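Local structure of ectonucleoside triphosphate diphosphohydrolase 4 (Homo sapiens, 6WG5) at residues V46-S50 and S51-V55; V117-A120 and K121-E124; P373-F376 and Q377-E380; C414-W418 and S419-E423; T488-L491 and P492-D495. The protein belongs to the GDA1/CD39 family, whose members share an actin-like fold. All coordinates share one frame; numbering follows the deposited sequence.

Contact 1 of 5, residues V46-S50 and S51-V55; sequences VDCGS and SGSRV
The guanidinium of Arg54 presents its edge to Asp47, and the carbonyl O of Gly52 sits over the centre of one of its faces, 3.6 Å above the plane. Ser51 OG also lies at the rim of the group, in its plane. The carboxylate is not coplanar with the guanidinium: the two planes stand 60° apart, and Arg54 NH1 reaches Asp47 OD2 at 2.6 Å from above the carboxylate plane, although OD2 itself lies close to the guanidinium plane. In this salt bridge the arginine chain is bent at CB-CG (chi2 89°), which brings it alongside Asp47 with both side chains pointing the same way. Residues 46-55 form the closed end of the beta hairpin of strands 40-48 and 53-61, and Asp-Cys-Gly-Ser-Ser-Gly is consistent with the first apyrase conserved region of the family, a glycine-containing turn as in actin-like relatives. Asp47 and Arg54 are its hydrogen-bonded pair: Asp47 N donates to Arg54 O at 2.7 Å, and Arg54 N donates in turn to Asp47 O at 2.9 Å. Nearer the turn, Gly49 N makes a weak, bent bond to Gly52 O (2.8 Å). On the sheet face opposite the salt bridge, Cys48 SG lies 3.6 Å from Ser53 OG, whose hydroxyl is hydrogen-bonded to Tyr105. Farther from the turn on that face, Val46 CG2 meets Val55 CG2 at 4.0 Å, with Ile129 of strand 127-131 and Leu109 of helix 107-116 packed nearby.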
loop_
_atom_site.group_PDB
_atom_site.type_symbol
_atom_site.label_atom_id
_atom_site.label_comp_id
_atom_site.label_asym_id
_atom_site.label_seq_id
_atom_site.Cartn_x
_atom_site.Cartn_y
_atom_site.Cartn_z
ATOM N N VAL A 46 7.263 14.050 5.633
ATOM C CA VAL A 46 8.254 13.132 6.183
ATOM C C VAL A 46 7.547 11.827 6.521
ATOM O O VAL A 46 6.599 11.812 7.316
ATOM C CB VAL A 46 8.953 13.719 7.419
ATOM C CG1 VAL A 46 9.841 12.675 8.089
ATOM C CG2 VAL A 46 9.779 14.932 7.031
ATOM N N ASP A 47 8.008 10.735 5.918
ATOM C CA ASP A 47 7.537 9.395 6.249
ATOM C C ASP A 47 8.451 8.821 7.326
ATOM O O ASP A 47 9.605 8.478 7.050
ATOM C CB ASP A 47 7.522 8.509 5.005
ATOM C CG ASP A 47 7.350 7.036 5.335
ATOM O OD1 ASP A 47 6.834 6.714 6.427
ATOM O OD2 ASP A 47 7.733 6.195 4.493
ATOM N N CYS A 48 7.939 8.718 8.552
ATOM C CA CYS A 48 8.700 8.188 9.685
ATOM C C CYS A 48 8.321 6.722 9.872
ATOM O O CYS A 48 7.402 6.387 10.620
ATOM C CB CYS A 48 8.436 9.002 10.946
ATOM S SG CYS A 48 9.294 10.591 10.994
ATOM N N GLY A 49 9.049 5.838 9.186
ATOM C CA GLY A 49 8.811 4.415 9.281
ATOM C C GLY A 49 9.633 3.762 10.379
ATOM O O GLY A 49 10.348 4.414 11.140
ATOM N N SER A 50 9.517 2.435 10.452
ATOM C CA SER A 50 10.255 1.681 11.460
ATOM C C SER A 50 11.742 1.635 11.128
ATOM O O SER A 50 12.588 1.937 11.978
ATOM C CB SER A 50 9.690 0.265 11.577
ATOM O OG SER A 50 8.324 0.287 11.949
ATOM N N SER A 51 12.079 1.259 9.894
ATOM C CA SER A 51 13.474 1.103 9.502
ATOM C C SER A 51 14.186 2.432 9.287
ATOM O O SER A 51 15.420 2.456 9.268
ATOM C CB SER A 51 13.566 0.263 8.226
ATOM O OG SER A 51 12.746 0.799 7.201
ATOM N N GLY A 52 13.452 3.526 9.123
ATOM C CA GLY A 52 14.080 4.808 8.886
ATOM C C GLY A 52 13.041 5.874 8.599
ATOM O O GLY A 52 11.846 5.686 8.843
ATOM N N SER A 53 13.525 6.997 8.071
ATOM C CA SER A 53 12.674 8.135 7.757
ATOM C C SER A 53 13.062 8.700 6.400
ATOM O O SER A 53 14.243 8.718 6.041
ATOM C CB SER A 53 12.780 9.228 8.830
ATOM O OG SER A 53 12.314 8.756 10.084
ATOM N N ARG A 54 12.060 9.163 5.654
ATOM C CA ARG A 54 12.262 9.744 4.336
ATOM C C ARG A 54 11.471 11.039 4.234
ATOM O O ARG A 54 10.410 11.187 4.846
ATOM C CB ARG A 54 11.828 8.782 3.215
ATOM C CG ARG A 54 12.211 7.329 3.458
ATOM C CD ARG A 54 11.128 6.581 4.223
ATOM N NE ARG A 54 11.638 5.362 4.847
ATOM C CZ ARG A 54 10.886 4.486 5.505
ATOM N NH1 ARG A 54 9.579 4.682 5.627
ATOM N NH2 ARG A 54 11.440 3.407 6.041
ATOM N N VAL A 55 11.999 11.979 3.454
ATOM C CA VAL A 55 11.368 13.274 3.237
ATOM C C VAL A 55 11.130 13.452 1.746
ATOM O O VAL A 55 11.983 13.098 0.924
ATOM C CB VAL A 55 12.224 14.429 3.799
ATOM C CG1 VAL A 55 13.634 14.380 3.227
ATOM C CG2 VAL A 55 11.570 15.778 3.515
#

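Contact 2 of 5, residues V117-A120 and K121-E124; sequences VPRA and KHKE
His122 folds back over Val117 and Arg119 in the tight helical turn that links helix 107-116 to strand 127-131, an alpha-to-beta connection at the edge of the fold. Its CB lies 3.7 Å from Arg119 O. From there CG points away from the carbonyl carbon of its own residue (chi1 -68°), which lays the imidazole across the start of the turn. Arg119 CA stands over one face in a CH-pi contact, 3.8 Å from the ring centroid and only 12° from its normal. On the ND1 side the ring meets the arginine again: Arg119 CD is 3.8 Å from His122 CE1, and Arg119 NH1 lies 3.5 Å from ND1, with the guanidinium and ring planes almost perpendicular. That guanidinium has its salt bridge elsewhere, with Asp159, so the histidine meets a group already engaged. The ring of Phe160 also meets the imidazole. Lys121 leaves the turn in another direction and ties it to the chain before strand 40-48 and to its first residue, its NZ bonding to Pro38 O and Val40 O. On the other side of the imidazole, CD2 touches the Val117 methyl CG1 at 3.7 Å. At the tip, NE2 bonds weakly to Ala114 O and more firmly to Val117 O over 2.6 Å, this second acceptor lying near the ring plane while the donor stands 51° above the carbonyl plane.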
loop_
_atom_site.group_PDB
_atom_site.type_symbol
_atom_site.label_atom_id
_atom_site.label_comp_id
_atom_site.label_asym_id
_atom_site.label_seq_id
_atom_site.Cartn_x
_atom_site.Cartn_y
_atom_site.Cartn_z
ATOM N N VAL A 117 13.864 24.176 -1.273
ATOM C CA VAL A 117 12.741 25.115 -1.282
ATOM C C VAL A 117 13.290 26.533 -1.133
ATOM O O VAL A 117 14.071 26.787 -0.203
ATOM C CB VAL A 117 11.755 24.787 -0.164
ATOM C CG1 VAL A 117 10.537 25.700 -0.245
ATOM C CG2 VAL A 117 11.326 23.326 -0.240
ATOM N N PRO A 118 12.922 27.470 -2.011
ATOM C CA PRO A 118 13.452 28.834 -1.887
ATOM C C PRO A 118 13.159 29.434 -0.521
ATOM O O PRO A 118 12.072 29.265 0.034
ATOM C CB PRO A 118 12.730 29.598 -3.004
ATOM C CG PRO A 118 12.352 28.563 -3.990
ATOM C CD PRO A 118 12.065 27.322 -3.200
ATOM N N ARG A 119 14.149 30.153 0.015
ATOM C CA ARG A 119 14.003 30.769 1.330
ATOM C C ARG A 119 12.724 31.591 1.426
ATOM O O ARG A 119 12.077 31.630 2.478
ATOM C CB ARG A 119 15.221 31.644 1.632
ATOM C CG ARG A 119 16.282 30.971 2.493
ATOM C CD ARG A 119 15.782 30.748 3.913
ATOM N NE ARG A 119 15.295 31.987 4.514
ATOM C CZ ARG A 119 14.467 32.047 5.553
ATOM N NH1 ARG A 119 14.013 30.934 6.116
ATOM N NH2 ARG A 119 14.084 33.227 6.025
ATOM N N ALA A 120 12.340 32.255 0.333
ATOM C CA ALA A 120 11.171 33.126 0.361
ATOM C C ALA A 120 9.871 32.355 0.546
ATOM O O ALA A 120 8.890 32.932 1.026
ATOM C CB ALA A 120 11.100 33.948 -0.926
ATOM N N LYS A 121 9.839 31.073 0.181
ATOM C CA LYS A 121 8.620 30.277 0.241
ATOM C C LYS A 121 8.516 29.422 1.499
ATOM O O LYS A 121 7.473 28.794 1.713
ATOM C CB LYS A 121 8.526 29.373 -0.995
ATOM C CG LYS A 121 8.145 30.110 -2.271
ATOM C CD LYS A 121 6.635 30.215 -2.418
ATOM C CE LYS A 121 6.241 31.244 -3.464
ATOM N NZ LYS A 121 6.843 30.966 -4.796
ATOM N N HIS A 122 9.560 29.381 2.331
ATOM C CA HIS A 122 9.511 28.572 3.548
ATOM C C HIS A 122 8.313 28.949 4.410
ATOM O O HIS A 122 7.593 28.077 4.908
ATOM C CB HIS A 122 10.810 28.735 4.340
ATOM C CG HIS A 122 12.006 28.134 3.671
ATOM N ND1 HIS A 122 13.219 27.986 4.310
ATOM C CD2 HIS A 122 12.177 27.642 2.421
ATOM C CE1 HIS A 122 14.085 27.429 3.482
ATOM N NE2 HIS A 122 13.479 27.211 2.330
ATOM N N LYS A 123 8.086 30.251 4.600
ATOM C CA LYS A 123 6.992 30.694 5.460
ATOM C C LYS A 123 5.644 30.186 4.964
ATOM O O LYS A 123 4.727 29.981 5.768
ATOM C CB LYS A 123 6.985 32.221 5.554
ATOM C CG LYS A 123 6.800 32.935 4.220
ATOM C CD LYS A 123 6.722 34.447 4.403
ATOM C CE LYS A 123 8.099 35.075 4.557
ATOM N NZ LYS A 123 8.605 35.644 3.275
ATOM N N GLU A 124 5.506 29.973 3.657
ATOM C CA GLU A 124 4.255 29.520 3.062
ATOM C C GLU A 124 4.261 28.033 2.729
ATOM O O GLU A 124 3.307 27.544 2.117
ATOM C CB GLU A 124 3.958 30.331 1.800
ATOM C CG GLU A 124 3.385 31.706 2.077
ATOM C CD GLU A 124 3.297 32.560 0.829
ATOM O OE1 GLU A 124 3.625 32.051 -0.263
ATOM O OE2 GLU A 124 2.900 33.740 0.943
#

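Contact 3 of 5, residues P373-F376 and Q377-E380; sequences PIHF and QNSE
An inverse gamma turn centred on His375 runs directly into a type I beta turn, 375-378, in the loop that leads to strand 381-385. The second turn is closed by Asn378 N, which donates to His375 O over 2.9 Å from well above the carbonyl plane. The same two residues meet through their side chains. Asn378 CB lies over one face of the His375 imidazole, 4.0 Å from its centroid and 28° off the normal, a CH-pi contact in which the amide stays tilted from the ring by 63°. With CG anti to the backbone N (chi1 180°), the amide of Asn378 extends past the ring to Arg218, which binds its OD1. Gln377 crosses the imidazole at roughly a right angle, but the model brings them too near for the details to be trusted. Its OE1 takes part in a water bridge: one water donates to Ile374 O at 3.1 Å and to Gln377 OE1 at 3.2 Å. Further along, Ser379 OG lies 4.1 Å from Ile374 CG2 and is hydrogen-bonded to Tyr463. The Phe376 ring has Ile374 CB over one face and meets Phe459 edge-to-face. The chemistry implies a surface turn whose shape is set by backbone bonds, while neighbouring parts of the chain take up its polar groups: Arg189 and Arg218 both meet the Glu380 carboxylate, which would probably favour its charged form, and Asn378 adds a neutral acceptor for Arg218.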
loop_
_atom_site.group_PDB
_atom_site.type_symbol
_atom_site.label_atom_id
_atom_site.label_comp_id
_atom_site.label_asym_id
_atom_site.label_seq_id
_atom_site.Cartn_x
_atom_site.Cartn_y
_atom_site.Cartn_z
ATOM N N PRO A 373 -19.122 -5.724 -0.382
ATOM C CA PRO A 373 -19.195 -6.392 -1.684
ATOM C C PRO A 373 -18.430 -5.613 -2.742
ATOM O O PRO A 373 -18.429 -4.381 -2.755
ATOM C CB PRO A 373 -20.698 -6.427 -1.982
ATOM C CG PRO A 373 -21.261 -5.287 -1.199
ATOM C CD PRO A 373 -20.436 -5.216 0.050
ATOM N N ILE A 374 -17.765 -6.347 -3.628
ATOM C CA ILE A 374 -17.029 -5.765 -4.745
ATOM C C ILE A 374 -17.837 -5.984 -6.015
ATOM O O ILE A 374 -18.278 -7.106 -6.295
ATOM C CB ILE A 374 -15.626 -6.382 -4.876
ATOM C CG1 ILE A 374 -14.790 -6.082 -3.627
ATOM C CG2 ILE A 374 -14.922 -5.853 -6.125
ATOM C CD1 ILE A 374 -13.468 -6.836 -3.577
ATOM N N HIS A 375 -18.035 -4.912 -6.782
ATOM C CA HIS A 375 -18.693 -4.997 -8.083
ATOM C C HIS A 375 -17.674 -5.546 -9.079
ATOM O O HIS A 375 -17.049 -4.817 -9.853
ATOM C CB HIS A 375 -19.222 -3.630 -8.498
ATOM C CG HIS A 375 -20.268 -3.683 -9.567
ATOM N ND1 HIS A 375 -20.681 -2.563 -10.258
ATOM C CD2 HIS A 375 -20.993 -4.716 -10.056
ATOM C CE1 HIS A 375 -21.611 -2.907 -11.131
ATOM N NE2 HIS A 375 -21.819 -4.208 -11.029
ATOM N N PHE A 376 -17.505 -6.869 -9.047
ATOM C CA PHE A 376 -16.425 -7.496 -9.805
ATOM C C PHE A 376 -16.539 -7.199 -11.297
ATOM O O PHE A 376 -15.531 -6.931 -11.960
ATOM C CB PHE A 376 -16.415 -9.007 -9.558
ATOM C CG PHE A 376 -15.921 -9.393 -8.190
ATOM C CD1 PHE A 376 -14.628 -9.088 -7.793
ATOM C CD2 PHE A 376 -16.744 -10.069 -7.305
ATOM C CE1 PHE A 376 -14.171 -9.443 -6.537
ATOM C CE2 PHE A 376 -16.291 -10.427 -6.049
ATOM C CZ PHE A 376 -15.004 -10.115 -5.665
ATOM N N GLN A 377 -17.755 -7.238 -11.844
ATOM C CA GLN A 377 -17.920 -7.009 -13.275
ATOM C C GLN A 377 -17.552 -5.586 -13.682
ATOM O O GLN A 377 -17.294 -5.344 -14.866
ATOM C CB GLN A 377 -19.359 -7.318 -13.703
ATOM C CG GLN A 377 -20.438 -6.578 -12.919
ATOM C CD GLN A 377 -21.008 -7.403 -11.777
ATOM O OE1 GLN A 377 -20.274 -8.084 -11.058
ATOM N NE2 GLN A 377 -22.326 -7.350 -11.612
ATOM N N ASN A 378 -17.511 -4.645 -12.735
ATOM C CA ASN A 378 -17.157 -3.251 -13.015
ATOM C C ASN A 378 -16.165 -2.772 -11.949
ATOM O O ASN A 378 -16.502 -1.971 -11.077
ATOM C CB ASN A 378 -18.404 -2.368 -13.059
ATOM C CG ASN A 378 -18.076 -0.917 -13.335
ATOM O OD1 ASN A 378 -16.962 -0.590 -13.739
ATOM N ND2 ASN A 378 -19.046 -0.038 -13.118
ATOM N N SER A 379 -14.930 -3.265 -12.030
ATOM C CA SER A 379 -13.898 -2.905 -11.068
ATOM C C SER A 379 -12.532 -3.182 -11.683
ATOM O O SER A 379 -12.417 -3.814 -12.736
ATOM C CB SER A 379 -14.068 -3.677 -9.757
ATOM O OG SER A 379 -13.798 -5.055 -9.940
ATOM N N GLU A 380 -11.495 -2.689 -11.007
ATOM C CA GLU A 380 -10.116 -2.954 -11.393
ATOM C C GLU A 380 -9.236 -2.808 -10.160
ATOM O O GLU A 380 -9.526 -2.007 -9.268
ATOM C CB GLU A 380 -9.641 -2.015 -12.509
ATOM C CG GLU A 380 -9.658 -0.542 -12.137
ATOM C CD GLU A 380 -9.284 0.360 -13.299
ATOM O OE1 GLU A 380 -8.179 0.186 -13.856
ATOM O OE2 GLU A 380 -10.101 1.241 -13.658
HETATM O O HOH W 1 -20.159 -8.856 -8.004
#

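Contact 4 of 5, residues C414-W418 and S419-E423; sequences CATKW and SILRE
Trp418 O and Lys417 O receive the first two hydrogen bonds of helix 418-427. Arg422 N donates to Trp418 O at 2.7 Å, and Leu421 N reaches Lys417 O at 3.1 Å in an almost straight bond (170°). The guanidinium of Arg422 makes a salt bridge with Asp426, one turn on. Its aliphatic part runs alongside the tryptophan, CD lying 4.1 Å from Trp418 CZ2, and the two flat groups are far from coplanar, at 72°. The same indole touches Leu421, where Trp418 CE3 lies 4.3 Å from Leu421 CD1, and beyond it rests on Leu439 and Lys440 of helix 436-456. Before the helix, Thr416 divides its two branches between roles. OG1 bonds back to Asp412 O, whereas the methyl CG2, anti to the backbone N, meets Ile420 CG2 at 3.6 Å and Leu421 CD2 at 3.7 Å. Cys414 nearby is tied to Cys443 by a disulfide, joining helix 403-414 to helix 436-456. With Lys417 at the N-cap, the contact between Thr416 and Leu421 has the N'-to-N4 spacing of a hydrophobic staple, a recurrent feature of helix N-termini.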
loop_
_atom_site.group_PDB
_atom_site.type_symbol
_atom_site.label_atom_id
_atom_site.label_comp_id
_atom_site.label_asym_id
_atom_site.label_seq_id
_atom_site.Cartn_x
_atom_site.Cartn_y
_atom_site.Cartn_z
ATOM N N CYS A 414 6.762 -25.557 -9.980
ATOM C CA CYS A 414 6.859 -26.371 -8.772
ATOM C C CYS A 414 7.254 -27.806 -9.090
ATOM O O CYS A 414 8.002 -28.430 -8.329
ATOM C CB CYS A 414 5.531 -26.330 -8.015
ATOM S SG CYS A 414 5.186 -24.674 -7.427
ATOM N N ALA A 415 6.768 -28.344 -10.205
ATOM C CA ALA A 415 7.072 -29.716 -10.581
ATOM C C ALA A 415 8.469 -29.880 -11.167
ATOM O O ALA A 415 8.839 -31.000 -11.531
ATOM C CB ALA A 415 6.032 -30.221 -11.584
ATOM N N THR A 416 9.249 -28.805 -11.265
ATOM C CA THR A 416 10.597 -28.869 -11.811
ATOM C C THR A 416 11.580 -29.223 -10.703
ATOM O O THR A 416 11.541 -28.631 -9.620
ATOM C CB THR A 416 10.981 -27.533 -12.453
ATOM O OG1 THR A 416 10.032 -27.199 -13.471
ATOM C CG2 THR A 416 12.376 -27.604 -13.070
ATOM N N LYS A 417 12.460 -30.186 -10.978
ATOM C CA LYS A 417 13.454 -30.600 -9.995
ATOM C C LYS A 417 14.231 -29.398 -9.480
ATOM O O LYS A 417 14.576 -28.487 -10.237
ATOM C CB LYS A 417 14.427 -31.609 -10.603
ATOM C CG LYS A 417 13.815 -32.938 -10.990
ATOM C CD LYS A 417 14.892 -33.862 -11.534
ATOM C CE LYS A 417 14.345 -34.836 -12.563
ATOM N NZ LYS A 417 15.417 -35.282 -13.498
ATOM N N TRP A 418 14.518 -29.412 -8.177
ATOM C CA TRP A 418 15.257 -28.315 -7.562
ATOM C C TRP A 418 16.590 -28.078 -8.265
ATOM O O TRP A 418 17.012 -26.930 -8.439
ATOM C CB TRP A 418 15.475 -28.610 -6.079
ATOM C CG TRP A 418 16.285 -27.578 -5.362
ATOM C CD1 TRP A 418 17.503 -27.755 -4.775
ATOM C CD2 TRP A 418 15.937 -26.204 -5.155
ATOM N NE1 TRP A 418 17.934 -26.579 -4.213
ATOM C CE2 TRP A 418 16.990 -25.610 -4.433
ATOM C CE3 TRP A 418 14.836 -25.418 -5.511
ATOM C CZ2 TRP A 418 16.976 -24.267 -4.059
ATOM C CZ3 TRP A 418 14.824 -24.085 -5.139
ATOM C CH2 TRP A 418 15.888 -23.524 -4.420
ATOM N N SER A 419 17.266 -29.151 -8.680
ATOM C CA SER A 419 18.565 -28.996 -9.326
ATOM C C SER A 419 18.437 -28.263 -10.654
ATOM O O SER A 419 19.299 -27.451 -11.009
ATOM C CB SER A 419 19.215 -30.365 -9.527
ATOM O OG SER A 419 18.386 -31.213 -10.301
ATOM N N ILE A 420 17.369 -28.537 -11.405
ATOM C CA ILE A 420 17.138 -27.829 -12.661
ATOM C C ILE A 420 16.869 -26.353 -12.394
ATOM O O ILE A 420 17.483 -25.473 -13.009
ATOM C CB ILE A 420 15.983 -28.487 -13.437
ATOM C CG1 ILE A 420 16.356 -29.926 -13.812
ATOM C CG2 ILE A 420 15.640 -27.675 -14.686
ATOM C CD1 ILE A 420 15.207 -30.735 -14.376
ATOM N N LEU A 421 15.937 -26.059 -11.485
ATOM C CA LEU A 421 15.699 -24.677 -11.084
ATOM C C LEU A 421 16.993 -24.019 -10.631
ATOM O O LEU A 421 17.308 -22.889 -11.021
ATOM C CB LEU A 421 14.661 -24.626 -9.961
ATOM C CG LEU A 421 13.251 -25.116 -10.288
ATOM C CD1 LEU A 421 12.390 -25.081 -9.037
ATOM C CD2 LEU A 421 12.631 -24.273 -11.395
ATOM N N ARG A 422 17.759 -24.725 -9.800
ATOM C CA ARG A 422 19.011 -24.182 -9.294
ATOM C C ARG A 422 19.991 -23.908 -10.429
ATOM O O ARG A 422 20.676 -22.878 -10.436
ATOM C CB ARG A 422 19.610 -25.158 -8.282
ATOM C CG ARG A 422 20.747 -24.598 -7.466
ATOM C CD ARG A 422 20.265 -23.578 -6.460
ATOM N NE ARG A 422 21.360 -23.156 -5.595
ATOM C CZ ARG A 422 22.333 -22.334 -5.972
ATOM N NH1 ARG A 422 22.350 -21.841 -7.206
ATOM N NH2 ARG A 422 23.293 -22.008 -5.117
ATOM N N GLU A 423 20.070 -24.817 -11.402
ATOM C CA GLU A 423 20.974 -24.611 -12.530
ATOM C C GLU A 423 20.546 -23.411 -13.362
ATOM O O GLU A 423 21.386 -22.612 -13.795
ATOM C CB GLU A 423 21.022 -25.869 -13.395
ATOM C CG GLU A 423 22.173 -25.892 -14.385
ATOM C CD GLU A 423 21.864 -26.715 -15.618
ATOM O OE1 GLU A 423 21.964 -26.168 -16.739
ATOM O OE2 GLU A 423 21.511 -27.904 -15.467
#

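Contact 5 of 5, residues T488-L491 and P492-D495; sequences TRFL and PLRD
Thr488, the first residue beyond helix 479-487, turns its carbonyl O toward the Pro492 ring, 3.8 Å from CD, and the same oxygen accepts Leu491 N at 3.2 Å. Its hydroxyl bonds back to Ile484 O. Arg489 follows, with its carbonyl O 3.6 Å from Pro492 CG, while its guanidinium turns back to Tyr486, making a cation-pi contact with the ring and a hydrogen bond to the carbonyl. The Arg489 CG methylene covers one face of the Phe490 ring. Residues 488-491 thus make a type I beta turn that leads into the short helix 492-496; Pro492 has no N-H to offer the preceding carbonyls. The next amides do this instead, each three residues on. Phe490 O accepts Leu493 N at 2.8 Å, from above the carbonyl plane, and the side chains of this pair touch obliquely, Phe490 CD1 4.3 Å from Leu493 CD1. Leu491 O accepts Arg494 N at 2.9 Å in similar geometry. CG of Arg494, opposite its own carbonyl carbon (chi1 -59°), rests 3.4 Å from Leu491 O before the chain leads off. Pro492 packs on His63 from the loop beyond strand 53-61.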
loop_
_atom_site.group_PDB
_atom_site.type_symbol
_atom_site.label_atom_id
_atom_site.label_comp_id
_atom_site.label_asym_id
_atom_site.label_seq_id
_atom_site.Cartn_x
_atom_site.Cartn_y
_atom_site.Cartn_z
ATOM N N THR A 488 -3.603 19.466 1.749
ATOM C CA THR A 488 -3.626 20.749 1.058
ATOM C C THR A 488 -4.908 20.960 0.257
ATOM O O THR A 488 -4.965 21.866 -0.580
ATOM C CB THR A 488 -2.416 20.877 0.129
ATOM O OG1 THR A 488 -2.450 19.842 -0.862
ATOM C CG2 THR A 488 -1.118 20.784 0.911
ATOM N N ARG A 489 -5.942 20.155 0.505
ATOM C CA ARG A 489 -7.113 20.153 -0.366
ATOM C C ARG A 489 -7.897 21.460 -0.320
ATOM O O ARG A 489 -8.710 21.706 -1.219
ATOM C CB ARG A 489 -8.030 18.988 0.004
ATOM C CG ARG A 489 -8.694 19.110 1.367
ATOM C CD ARG A 489 -9.203 17.756 1.831
ATOM N NE ARG A 489 -10.115 17.836 2.968
ATOM C CZ ARG A 489 -9.737 17.842 4.245
ATOM N NH1 ARG A 489 -10.654 17.905 5.200
ATOM N NH2 ARG A 489 -8.452 17.790 4.572
ATOM N N PHE A 490 -7.680 22.303 0.690
ATOM C CA PHE A 490 -8.424 23.549 0.812
ATOM C C PHE A 490 -7.697 24.751 0.224
ATOM O O PHE A 490 -8.330 25.792 0.025
ATOM C CB PHE A 490 -8.756 23.826 2.286
ATOM C CG PHE A 490 -9.787 22.897 2.862
ATOM C CD1 PHE A 490 -10.979 22.662 2.192
ATOM C CD2 PHE A 490 -9.564 22.254 4.069
ATOM C CE1 PHE A 490 -11.928 21.806 2.716
ATOM C CE2 PHE A 490 -10.508 21.396 4.598
ATOM C CZ PHE A 490 -11.691 21.172 3.920
ATOM N N LEU A 491 -6.402 24.640 -0.060
ATOM C CA LEU A 491 -5.669 25.762 -0.639
ATOM C C LEU A 491 -6.361 26.381 -1.845
ATOM O O LEU A 491 -6.369 27.619 -1.947
ATOM C CB LEU A 491 -4.251 25.314 -1.025
ATOM C CG LEU A 491 -3.255 25.092 0.116
ATOM C CD1 LEU A 491 -1.917 24.646 -0.451
ATOM C CD2 LEU A 491 -3.079 26.350 0.963
ATOM N N PRO A 492 -6.933 25.618 -2.782
ATOM C CA PRO A 492 -7.634 26.250 -3.909
ATOM C C PRO A 492 -8.695 27.255 -3.481
ATOM O O PRO A 492 -9.093 28.107 -4.282
ATOM C CB PRO A 492 -8.261 25.061 -4.653
ATOM C CG PRO A 492 -7.773 23.812 -3.966
ATOM C CD PRO A 492 -6.680 24.190 -3.033
ATOM N N LEU A 493 -9.171 27.170 -2.233
ATOM C CA LEU A 493 -10.147 28.147 -1.757
ATOM C C LEU A 493 -9.596 29.562 -1.821
ATOM O O LEU A 493 -10.356 30.514 -2.034
ATOM C CB LEU A 493 -10.578 27.837 -0.322
ATOM C CG LEU A 493 -11.667 26.789 -0.092
ATOM C CD1 LEU A 493 -12.029 26.757 1.384
ATOM C CD2 LEU A 493 -12.911 27.057 -0.932
ATOM N N ARG A 494 -8.289 29.727 -1.622
ATOM C CA ARG A 494 -7.691 31.052 -1.731
ATOM C C ARG A 494 -7.995 31.667 -3.091
ATOM O O ARG A 494 -8.640 32.715 -3.184
ATOM C CB ARG A 494 -6.182 30.969 -1.500
ATOM C CG ARG A 494 -5.791 30.407 -0.148
ATOM C CD ARG A 494 -4.475 30.996 0.315
ATOM N NE ARG A 494 -4.622 32.400 0.685
ATOM C CZ ARG A 494 -3.608 33.241 0.860
ATOM N NH1 ARG A 494 -3.844 34.500 1.202
ATOM N NH2 ARG A 494 -2.361 32.828 0.687
ATOM N N ASP A 495 -7.559 31.010 -4.166
ATOM C CA ASP A 495 -7.727 31.585 -5.496
ATOM C C ASP A 495 -9.197 31.726 -5.874
ATOM O O ASP A 495 -9.567 32.676 -6.574
ATOM C CB ASP A 495 -6.995 30.728 -6.529
ATOM C CG ASP A 495 -5.539 30.504 -6.174
ATOM O OD1 ASP A 495 -4.706 31.381 -6.488
ATOM O OD2 ASP A 495 -5.226 29.450 -5.581
#

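How the contacts relate
Contact 1 is the buried one, contacts 2 and 5 are partly covered, and contacts 3 and 4 lie at the surface. Only contact 1 pairs strands, and its salt bridge runs across the hairpin; contacts 3 to 5 rely mainly on backbone bonds, contact 2 on a histidine bonding the backbone. Contacts 1 and 2 both involve strand 40-48, while helix 479-487, which meets Asp47 in contact 1, ends where contact 5 begins. Contacts 2 and 5 approach to about 5 Å between nearest atoms without touching. Contact 4, the disulfide-linked region, lies on the opposite side of the chain's centre, about 58 Å from contact 2 between centres. Aromatic rings recur in contacts 2 to 5, each packed differently.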